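Local structure of aldehyde dehydrogenase family protein (Pseudomonas syringae pv. tomato, 5IUV) at residues L103-T106 against L107-K111; R312-K315 against D316-P320; A418-I421 against A422-P426; V433-N437 against L438-H442. The protein oxidises indole-3-acetaldehyde, probably to the auxin indole-3-acetic acid, using NAD+ as the hydride acceptor. All blocks are in the same frame, centred on the assembly; numbering follows the deposited sequence.

Contact 1: residues L103-T106 against L107-K111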
loop_
_atom_site.group_PDB
_atom_site.type_symbol
_atom_site.label_atom_id
_atom_site.label_comp_id
_atom_site.label_asym_id
_atom_site.label_seq_id
_atom_site.Cartn_x
_atom_site.Cartn_y
_atom_site.Cartn_z
ATOM N N LEU A 103 -37.130 -11.296 -10.929
ATOM C CA LEU A 103 -38.520 -11.072 -11.283
ATOM C C LEU A 103 -39.091 -9.891 -10.494
ATOM O O LEU A 103 -39.793 -9.047 -11.049
ATOM C CB LEU A 103 -39.336 -12.347 -11.047
ATOM C CG LEU A 103 -40.794 -12.359 -11.497
ATOM C CD1 LEU A 103 -40.935 -11.903 -12.951
ATOM C CD2 LEU A 103 -41.367 -13.753 -11.321
ATOM N N LEU A 104 -38.775 -9.824 -9.204
ATOM C CA LEU A 104 -39.205 -8.698 -8.383
ATOM C C LEU A 104 -38.700 -7.372 -8.942
ATOM O O LEU A 104 -39.439 -6.392 -8.993
ATOM C CB LEU A 104 -38.725 -8.865 -6.941
ATOM C CG LEU A 104 -39.431 -9.933 -6.107
ATOM C CD1 LEU A 104 -38.682 -10.136 -4.797
ATOM C CD2 LEU A 104 -40.878 -9.558 -5.848
ATOM N N GLU A 105 -37.439 -7.351 -9.361
ATOM C CA GLU A 105 -36.825 -6.140 -9.894
ATOM C C GLU A 105 -37.524 -5.692 -11.171
ATOM O O GLU A 105 -37.876 -4.516 -11.335
ATOM C CB GLU A 105 -35.339 -6.378 -10.166
ATOM C CG GLU A 105 -34.494 -5.125 -10.134
ATOM C CD GLU A 105 -34.065 -4.764 -8.724
ATOM O OE1 GLU A 105 -34.949 -4.577 -7.857
ATOM O OE2 GLU A 105 -32.841 -4.666 -8.482
ATOM N N THR A 106 -37.739 -6.646 -12.072
ATOM C CA THR A 106 -38.406 -6.361 -13.333
ATOM C C THR A 106 -39.836 -5.865 -13.121
ATOM O O THR A 106 -40.245 -4.874 -13.720
ATOM C CB THR A 106 -38.410 -7.606 -14.239
ATOM O OG1 THR A 106 -37.092 -7.788 -14.772
ATOM C CG2 THR A 106 -39.406 -7.454 -15.396
ATOM N N LEU A 107 -40.593 -6.545 -12.267
ATOM C CA LEU A 107 -41.961 -6.123 -11.972
ATOM C C LEU A 107 -41.996 -4.764 -11.274
ATOM O O LEU A 107 -42.879 -3.948 -11.532
ATOM C CB LEU A 107 -42.673 -7.172 -11.109
ATOM C CG LEU A 107 -42.940 -8.517 -11.789
ATOM C CD1 LEU A 107 -43.473 -9.525 -10.785
ATOM C CD2 LEU A 107 -43.911 -8.328 -12.957
ATOM N N ASP A 108 -41.028 -4.524 -10.399
ATOM C CA ASP A 108 -41.025 -3.322 -9.567
ATOM C C ASP A 108 -40.738 -2.056 -10.374
ATOM O O ASP A 108 -41.430 -1.049 -10.230
ATOM C CB ASP A 108 -39.993 -3.472 -8.448
ATOM C CG ASP A 108 -40.310 -2.637 -7.233
ATOM O OD1 ASP A 108 -41.249 -1.803 -7.277
ATOM O OD2 ASP A 108 -39.586 -2.810 -6.230
ATOM N N MET A 109 -39.714 -2.094 -11.222
ATOM C CA MET A 109 -39.308 -0.866 -11.901
ATOM C C MET A 109 -39.123 -1.000 -13.415
ATOM O O MET A 109 -38.695 -0.053 -14.071
ATOM C CB MET A 109 -38.028 -0.316 -11.249
ATOM C CG MET A 109 -36.907 -1.334 -11.054
ATOM S SD MET A 109 -36.092 -1.763 -12.599
ATOM C CE MET A 109 -35.516 -0.152 -13.148
ATOM N N GLY A 110 -39.433 -2.172 -13.964
ATOM C CA GLY A 110 -39.639 -2.290 -15.396
ATOM C C GLY A 110 -38.499 -2.700 -16.309
ATOM O O GLY A 110 -38.690 -2.744 -17.519
ATOM N N LYS A 111 -37.321 -3.005 -15.771
ATOM C CA LYS A 111 -36.206 -3.368 -16.649
ATOM C C LYS A 111 -36.397 -4.796 -17.184
ATOM O O LYS A 111 -37.091 -5.600 -16.565
ATOM C CB LYS A 111 -34.861 -3.215 -15.923
ATOM C CG LYS A 111 -34.535 -4.311 -14.936
ATOM C CD LYS A 111 -33.104 -4.160 -14.438
ATOM C CE LYS A 111 -32.890 -2.793 -13.803
ATOM N NZ LYS A 111 -31.455 -2.477 -13.653
HETATM O O HOH W 1 -37.154 -3.831 -6.305
#

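Contact 2: residues R312-K315 against D316-P320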
loop_
_atom_site.group_PDB
_atom_site.type_symbol
_atom_site.label_atom_id
_atom_site.label_comp_id
_atom_site.label_asym_id
_atom_site.label_seq_id
_atom_site.Cartn_x
_atom_site.Cartn_y
_atom_site.Cartn_z
ATOM N N ARG A 312 -15.437 15.675 -36.470
ATOM C CA ARG A 312 -16.310 16.074 -37.571
ATOM C C ARG A 312 -16.054 15.285 -38.861
ATOM O O ARG A 312 -16.991 14.969 -39.586
ATOM C CB ARG A 312 -16.172 17.575 -37.835
ATOM C CG ARG A 312 -17.190 18.114 -38.832
ATOM C CD ARG A 312 -17.381 19.613 -38.682
ATOM N NE ARG A 312 -17.898 19.964 -37.361
ATOM C CZ ARG A 312 -17.249 20.725 -36.486
ATOM N NH1 ARG A 312 -16.063 21.231 -36.802
ATOM N NH2 ARG A 312 -17.790 20.987 -35.299
ATOM N N SER A 313 -14.796 14.936 -39.114
ATOM C CA SER A 313 -14.418 14.258 -40.351
ATOM C C SER A 313 -15.001 12.842 -40.500
ATOM O O SER A 313 -14.996 12.293 -41.599
ATOM C CB SER A 313 -12.891 14.198 -40.468
ATOM O OG SER A 313 -12.318 13.532 -39.357
ATOM N N ILE A 314 -15.490 12.245 -39.412
ATOM C CA ILE A 314 -16.129 10.931 -39.513
ATOM C C ILE A 314 -17.623 10.976 -39.191
ATOM O O ILE A 314 -18.306 9.949 -39.222
ATOM C CB ILE A 314 -15.470 9.885 -38.580
ATOM C CG1 ILE A 314 -15.505 10.357 -37.125
ATOM C CG2 ILE A 314 -14.049 9.580 -39.032
ATOM C CD1 ILE A 314 -15.518 9.227 -36.114
ATOM N N LYS A 315 -18.124 12.166 -38.884
ATOM C CA LYS A 315 -19.504 12.335 -38.442
ATOM C C LYS A 315 -20.525 11.805 -39.456
ATOM O O LYS A 315 -21.462 11.093 -39.086
ATOM C CB LYS A 315 -19.762 13.810 -38.141
ATOM C CG LYS A 315 -21.208 14.241 -38.249
ATOM C CD LYS A 315 -22.009 13.828 -37.041
ATOM C CE LYS A 315 -23.204 14.747 -36.870
ATOM N NZ LYS A 315 -24.080 14.772 -38.075
ATOM N N ASP A 316 -20.337 12.138 -40.731
ATOM C CA ASP A 316 -21.289 11.736 -41.763
ATOM C C ASP A 316 -21.330 10.224 -41.970
ATOM O O ASP A 316 -22.361 9.670 -42.346
ATOM C CB ASP A 316 -20.968 12.434 -43.089
ATOM C CG ASP A 316 -21.340 13.905 -43.079
ATOM O OD1 ASP A 316 -22.193 14.297 -42.256
ATOM O OD2 ASP A 316 -20.785 14.666 -43.901
ATOM N N ARG A 317 -20.206 9.563 -41.732
ATOM C CA ARG A 317 -20.151 8.113 -41.837
ATOM C C ARG A 317 -20.620 7.447 -40.540
ATOM O O ARG A 317 -21.275 6.410 -40.572
ATOM C CB ARG A 317 -18.727 7.651 -42.181
ATOM C CG ARG A 317 -18.581 6.141 -42.279
ATOM C CD ARG A 317 -17.132 5.688 -42.138
ATOM N NE ARG A 317 -17.054 4.249 -41.888
ATOM C CZ ARG A 317 -15.937 3.600 -41.577
ATOM N NH1 ARG A 317 -14.790 4.259 -41.475
ATOM N NH2 ARG A 317 -15.969 2.291 -41.361
ATOM N N PHE A 318 -20.293 8.063 -39.404
ATOM C CA PHE A 318 -20.502 7.443 -38.091
ATOM C C PHE A 318 -21.945 7.521 -37.599
ATOM O O PHE A 318 -22.461 6.553 -37.042
ATOM C CB PHE A 318 -19.567 8.081 -37.053
ATOM C CG PHE A 318 -19.556 7.384 -35.710
ATOM C CD1 PHE A 318 -19.142 6.062 -35.600
ATOM C CD2 PHE A 318 -19.921 8.064 -34.558
ATOM C CE1 PHE A 318 -19.115 5.422 -34.366
ATOM C CE2 PHE A 318 -19.896 7.432 -33.316
ATOM C CZ PHE A 318 -19.497 6.109 -33.220
ATOM N N LEU A 319 -22.592 8.666 -37.783
ATOM C CA LEU A 319 -23.951 8.832 -37.269
ATOM C C LEU A 319 -24.946 7.805 -37.843
ATOM O O LEU A 319 -25.761 7.272 -37.092
ATOM C CB LEU A 319 -24.456 10.257 -37.514
ATOM C CG LEU A 319 -25.886 10.523 -37.023
ATOM C CD1 LEU A 319 -26.030 10.194 -35.538
ATOM C CD2 LEU A 319 -26.297 11.965 -37.310
ATOM N N PRO A 320 -24.876 7.501 -39.158
ATOM C CA PRO A 320 -25.769 6.438 -39.636
ATOM C C PRO A 320 -25.482 5.078 -39.005
ATOM O O PRO A 320 -26.407 4.285 -38.821
ATOM C CB PRO A 320 -25.495 6.397 -41.144
ATOM C CG PRO A 320 -25.032 7.762 -41.474
ATOM C CD PRO A 320 -24.239 8.214 -40.282
HETATM O O HOH W 2 -17.932 13.681 -41.808
HETATM O O HOH W 3 -17.522 10.913 -42.648
HETATM O O HOH W 4 -24.327 13.685 -40.574
#

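Contact 3: residues A418-I421 against A422-P426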
loop_
_atom_site.group_PDB
_atom_site.type_symbol
_atom_site.label_atom_id
_atom_site.label_comp_id
_atom_site.label_asym_id
_atom_site.label_seq_id
_atom_site.Cartn_x
_atom_site.Cartn_y
_atom_site.Cartn_z
ATOM N N ALA A 418 -12.574 18.937 -28.021
ATOM C CA ALA A 418 -13.280 17.779 -27.487
ATOM C C ALA A 418 -13.232 17.784 -25.963
ATOM O O ALA A 418 -14.241 17.572 -25.299
ATOM C CB ALA A 418 -12.685 16.491 -28.037
ATOM N N ILE A 419 -12.051 18.054 -25.422
ATOM C CA ILE A 419 -11.854 18.116 -23.980
ATOM C C ILE A 419 -12.630 19.282 -23.358
ATOM O O ILE A 419 -13.270 19.123 -22.319
ATOM C CB ILE A 419 -10.348 18.224 -23.645
ATOM C CG1 ILE A 419 -9.643 16.913 -24.022
ATOM C CG2 ILE A 419 -10.133 18.537 -22.163
ATOM C CD1 ILE A 419 -8.123 17.020 -24.159
ATOM N N GLN A 420 -12.583 20.445 -24.000
ATOM C CA GLN A 420 -13.302 21.616 -23.499
ATOM C C GLN A 420 -14.803 21.346 -23.422
ATOM O O GLN A 420 -15.441 21.640 -22.411
ATOM C CB GLN A 420 -13.031 22.837 -24.387
ATOM C CG GLN A 420 -13.390 24.187 -23.751
ATOM C CD GLN A 420 -14.887 24.494 -23.762
ATOM O OE1 GLN A 420 -15.609 24.108 -24.687
ATOM N NE2 GLN A 420 -15.356 25.193 -22.732
ATOM N N ILE A 421 -15.362 20.788 -24.490
ATOM C CA ILE A 421 -16.786 20.484 -24.518
ATOM C C ILE A 421 -17.127 19.430 -23.473
ATOM O O ILE A 421 -18.103 19.563 -22.741
ATOM C CB ILE A 421 -17.235 19.990 -25.904
ATOM C CG1 ILE A 421 -17.150 21.130 -26.916
ATOM C CG2 ILE A 421 -18.666 19.453 -25.846
ATOM C CD1 ILE A 421 -17.238 20.674 -28.346
ATOM N N ALA A 422 -16.300 18.392 -23.402
ATOM C CA ALA A 422 -16.531 17.285 -22.494
ATOM C C ALA A 422 -16.521 17.742 -21.035
ATOM O O ALA A 422 -17.308 17.256 -20.221
ATOM C CB ALA A 422 -15.486 16.194 -22.721
ATOM N N ASN A 423 -15.639 18.687 -20.712
ATOM C CA ASN A 423 -15.516 19.184 -19.342
ATOM C C ASN A 423 -16.488 20.322 -19.034
ATOM O O ASN A 423 -16.575 20.782 -17.895
ATOM C CB ASN A 423 -14.078 19.644 -19.065
ATOM C CG ASN A 423 -13.136 18.483 -18.795
ATOM O OD1 ASN A 423 -13.568 17.407 -18.382
ATOM N ND2 ASN A 423 -11.840 18.700 -19.025
ATOM N N ASP A 424 -17.224 20.765 -20.046
ATOM C CA ASP A 424 -18.159 21.876 -19.881
ATOM C C ASP A 424 -19.490 21.380 -19.303
ATOM O O ASP A 424 -20.494 21.253 -20.003
ATOM C CB ASP A 424 -18.369 22.595 -21.217
ATOM C CG ASP A 424 -19.274 23.811 -21.093
ATOM O OD1 ASP A 424 -19.316 24.424 -20.004
ATOM O OD2 ASP A 424 -19.950 24.150 -22.087
ATOM N N THR A 425 -19.477 21.111 -18.005
ATOM C CA THR A 425 -20.592 20.489 -17.313
ATOM C C THR A 425 -20.357 20.655 -15.824
ATOM O O THR A 425 -19.206 20.734 -15.393
ATOM C CB THR A 425 -20.712 18.980 -17.663
ATOM O OG1 THR A 425 -21.712 18.361 -16.845
ATOM C CG2 THR A 425 -19.381 18.275 -17.438
ATOM N N PRO A 426 -21.435 20.720 -15.031
ATOM C CA PRO A 426 -21.272 20.679 -13.574
ATOM C C PRO A 426 -21.018 19.265 -13.084
ATOM O O PRO A 426 -20.689 19.064 -11.917
ATOM C CB PRO A 426 -22.619 21.189 -13.054
ATOM C CG PRO A 426 -23.581 20.797 -14.111
ATOM C CD PRO A 426 -22.840 20.950 -15.416
HETATM O O HOH W 5 -18.249 23.786 -24.581
#

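Contact 4: residues V433-N437 against L438-H442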
loop_
_atom_site.group_PDB
_atom_site.type_symbol
_atom_site.label_atom_id
_atom_site.label_comp_id
_atom_site.label_asym_id
_atom_site.label_seq_id
_atom_site.Cartn_x
_atom_site.Cartn_y
_atom_site.Cartn_z
ATOM N N VAL A 433 -13.222 7.689 -24.343
ATOM C CA VAL A 433 -12.368 8.152 -25.433
ATOM C C VAL A 433 -12.078 7.007 -26.381
ATOM O O VAL A 433 -11.685 5.931 -25.943
ATOM C CB VAL A 433 -11.024 8.710 -24.919
ATOM C CG1 VAL A 433 -10.209 9.262 -26.078
ATOM C CG2 VAL A 433 -11.255 9.777 -23.882
ATOM N N TRP A 434 -12.263 7.237 -27.677
ATOM C CA TRP A 434 -11.991 6.208 -28.669
ATOM C C TRP A 434 -10.906 6.692 -29.616
ATOM O O TRP A 434 -11.130 7.607 -30.411
ATOM C CB TRP A 434 -13.262 5.841 -29.447
ATOM C CG TRP A 434 -14.391 5.334 -28.582
ATOM C CD1 TRP A 434 -15.192 6.075 -27.760
ATOM C CD2 TRP A 434 -14.853 3.977 -28.471
ATOM N NE1 TRP A 434 -16.114 5.264 -27.137
ATOM C CE2 TRP A 434 -15.927 3.973 -27.561
ATOM C CE3 TRP A 434 -14.458 2.768 -29.055
ATOM C CZ2 TRP A 434 -16.616 2.806 -27.220
ATOM C CZ3 TRP A 434 -15.144 1.609 -28.718
ATOM C CH2 TRP A 434 -16.213 1.640 -27.810
ATOM N N THR A 435 -9.729 6.080 -29.516
ATOM C CA THR A 435 -8.599 6.417 -30.380
ATOM C C THR A 435 -7.545 5.317 -30.332
ATOM O O THR A 435 -7.348 4.688 -29.298
ATOM C CB THR A 435 -7.938 7.765 -29.988
ATOM O OG1 THR A 435 -6.745 7.951 -30.757
ATOM C CG2 THR A 435 -7.573 7.786 -28.515
ATOM N N ALA A 436 -6.870 5.092 -31.453
ATOM C CA ALA A 436 -5.824 4.077 -31.521
ATOM C C ALA A 436 -4.458 4.652 -31.167
ATOM O O ALA A 436 -3.475 3.923 -31.075
ATOM C CB ALA A 436 -5.785 3.446 -32.915
ATOM N N ASN A 437 -4.400 5.963 -30.969
ATOM C CA ASN A 437 -3.133 6.642 -30.709
ATOM C C ASN A 437 -2.741 6.573 -29.234
ATOM O O ASN A 437 -3.529 6.920 -28.362
ATOM C CB ASN A 437 -3.217 8.101 -31.174
ATOM C CG ASN A 437 -1.888 8.819 -31.070
ATOM O OD1 ASN A 437 -1.606 9.485 -30.074
ATOM N ND2 ASN A 437 -1.060 8.682 -32.098
ATOM N N LEU A 438 -1.523 6.115 -28.960
ATOM C CA LEU A 438 -1.052 5.962 -27.581
ATOM C C LEU A 438 -1.097 7.280 -26.798
ATOM O O LEU A 438 -1.697 7.359 -25.720
ATOM C CB LEU A 438 0.378 5.401 -27.568
ATOM C CG LEU A 438 1.106 5.374 -26.219
ATOM C CD1 LEU A 438 0.480 4.334 -25.300
ATOM C CD2 LEU A 438 2.615 5.105 -26.396
ATOM N N SER A 439 -0.458 8.309 -27.343
ATOM C CA SER A 439 -0.380 9.596 -26.659
ATOM C C SER A 439 -1.748 10.240 -26.508
ATOM O O SER A 439 -2.092 10.715 -25.430
ATOM C CB SER A 439 0.560 10.557 -27.394
ATOM O OG SER A 439 1.893 10.075 -27.373
ATOM N N LYS A 440 -2.523 10.262 -27.585
ATOM C CA LYS A 440 -3.824 10.919 -27.532
ATOM C C LYS A 440 -4.747 10.220 -26.546
ATOM O O LYS A 440 -5.535 10.876 -25.876
ATOM C CB LYS A 440 -4.479 10.967 -28.909
ATOM C CG LYS A 440 -5.710 11.869 -28.973
ATOM C CD LYS A 440 -6.570 11.558 -30.203
ATOM C CE LYS A 440 -5.838 11.852 -31.489
ATOM N NZ LYS A 440 -6.624 11.443 -32.685
ATOM N N ALA A 441 -4.653 8.894 -26.454
ATOM C CA ALA A 441 -5.493 8.157 -25.516
ATOM C C ALA A 441 -5.201 8.556 -24.067
ATOM O O ALA A 441 -6.117 8.877 -23.306
ATOM C CB ALA A 441 -5.318 6.654 -25.698
ATOM N N HIS A 442 -3.929 8.541 -23.686
ATOM C CA HIS A 442 -3.563 8.788 -22.292
ATOM C C HIS A 442 -3.694 10.266 -21.915
ATOM O O HIS A 442 -4.180 10.596 -20.835
ATOM C CB HIS A 442 -2.141 8.294 -22.019
ATOM C CG HIS A 442 -2.045 6.807 -21.850
ATOM N ND1 HIS A 442 -2.514 6.154 -20.730
ATOM C CD2 HIS A 442 -1.541 5.846 -22.661
ATOM C CE1 HIS A 442 -2.302 4.854 -20.858
ATOM N NE2 HIS A 442 -1.710 4.643 -22.020
#

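Contact 1: residues L103-T106 against L107-K111
T106 and K111 meet where helix 98-109 ends: the hydroxyl OG1 of T106 donates to the carbonyl O of K111 at 2.8 Å, approaching tilted from the carbonyl plane. The rotation about CA-CB (chi1 -75°) puts OG1 beside the backbone N and CG2 anti to it, and both branches meet the K111 oxygen, CG2 at 3.2 Å from K111 O. OG1 has a further hydrogen-bonding partner in S116 OG of the next helix.

Among backbone bonds, L107 N to L103 O (2.9 Å) is nearly straight, whereas G110 N reaches T106 O at 2.8 Å from above the carbonyl plane with an N-H...O angle of only 133°. That bend coincides with the positive phi of G110, which takes the chain out of the helix.

Water 1 joins two carboxylates, donating to E105 OE1 and D108 OD2. Each acid also binds a backbone amide, E105 OE2 that of L171 and D108 OD2 that of L198. The apolar contact is L103 CG against L107 CD1 at 4.0 Å.

K111 NZ forms a salt bridge with D120 and a hydrogen bond to N168 O, and its side chain touches F169. The arrangement is a glycine-terminated helix C-terminus, buried beside residues that bind cofactor and indole-3-acetate.

Contact 2: residues R312-K315 against D316-P320
I314 and K315 offer their carbonyls to the next turn of helix 312-326: F318 N binds I314 O at 2.7 Å, close to the line of the C=O bond, and L319 N binds K315 O at 3.0 Å with a nearly straight N-H...O angle of 171°. The bond from R317 N to I314 O is weak, and water 3 spans the irregular turn by donating to S313 O and accepting, also weakly, from R317 N. Water 2 donates to R312 O and accepts from D316 N, so solvent takes up part of the bonding of this first turn.

K315 and L319 run side by side in the same direction, the lysine NZ lying 3.7 Å from CD2 of L319. The lysine chain is bent at chi2 (78°) and again at chi4, which carries the ammonium along the leucine. There NZ gives a hydrogen bond of 2.7 Å to water 4, which in turn donates to D316 OD1; the direct NZ to OD1 separation is 4.6 Å, and the salt bridge of K315 is instead with D389. On another side I314 CD1 approaches F318 CB at 4.3 Å.

I314 and F318 both lie against V276 of strand 273-276 and L283 of helix 283-295. F318 also touches A287 and, with K315, V310 of strand 307-311, which runs directly into this helix.

Contact 3: residues A418-I421 against A422-P426
The C-terminal end of helix 415-423 and its exit into an inverse gamma turn centred on D424 form this contact, in which I419 packs along N423 and Q420 is joined to D424 through water. Across D424, T425 N makes a weak bond to N423 O, which closes the gamma turn. Regular i to i-4 backbone bonds run from A422 N to A418 O and from N423 N to I419 O, both 2.9 Å. An i to i-3 bond accompanies the exit: D424 N bonds to I421 O at 3.1 Å, from well above the carbonyl plane, with a C=O...N angle of 110°.

I419 and N423 point the same way and lie alongside each other. CG of the asparagine, anti to its own carbonyl carbon (chi1 -78°), turns the amide back along the preceding turn, so that ND2 lies 3.6 Å from I419 CG2. Its amide ends are used beyond the helix, OD1 accepting from R449 N and ND2 donating to A447 O.

On the flank carrying Q420 and D424, water 5 donates to Q420 OE1 at 2.7 Å and to D424 OD2 at 3.0 Å. That carboxylate oxygen also accepts from N393 ND2. R307 reaches the helix end by donating to the carbonyls of I421 and A422.

The chemistry is thus that of a helix C-terminus whose carbonyls meet a donor side chain: the arginine's positive charge would be expected to interact favourably with the negative end of the helix dipole, while N423 and D424 tie the exit to two other parts of the chain.

Contact 4: residues V433-N437 against L438-H442
The carboxamide of N437 uses its OD1 edge: K440 N donates to it at 2.8 Å, in the amide plane and on a lone pair, with an N-H...O angle of 165°. K440 CB sits 3.4 Å from the same oxygen.

N437 is therefore the N-cap of helix 438-447, its CG anti to the backbone N (chi1 -174°) to bring OD1 over the first turn. Its carbonyl O also accepts, from A441 N at 3.0 Å. An ST turn leads into the cap, N437 N donating to T435 OG1 at 3.1 Å. The cap and turn together make the connection from strand 430-434 into the helix of a beta-alpha-beta unit.

T435 faces the helix with both branches. Its CG2 rests 3.8 Å from A441 CB, and K440 CD passes 3.7 Å from OG1, which has its stronger partner in D279. Further along the helix, L438 CD1 lies at the edge of the H442 ring, in its plane; that ring also meets H442 of the second subunit, the planes inclined at about 55°, with a hydrogen bond between the two NE2 atoms. S439 OG bonds L497 O of the third subunit.

All four contacts are local, but they sit differently. Contact 1 is wholly buried near the cofactor region, its centre 35 to 39 Å from those of the others; contacts 2, 3 and 4 are only partly buried and gather on one side of the chain's centre, their own centres 17 to 20 Å apart without touching. These three flank the same mixed sheet: contacts 2 and 3 both pack on strands 273-276 and 307-311, and contact 4 begins on strand 430-434, which follows the helix of contact 3. Contacts 1 and 3 end helices, by a glycine and a gamma turn respectively; contacts 2 and 4 open them, through waters and an asparagine cap. Of the four, contact 4 alone touches other subunits.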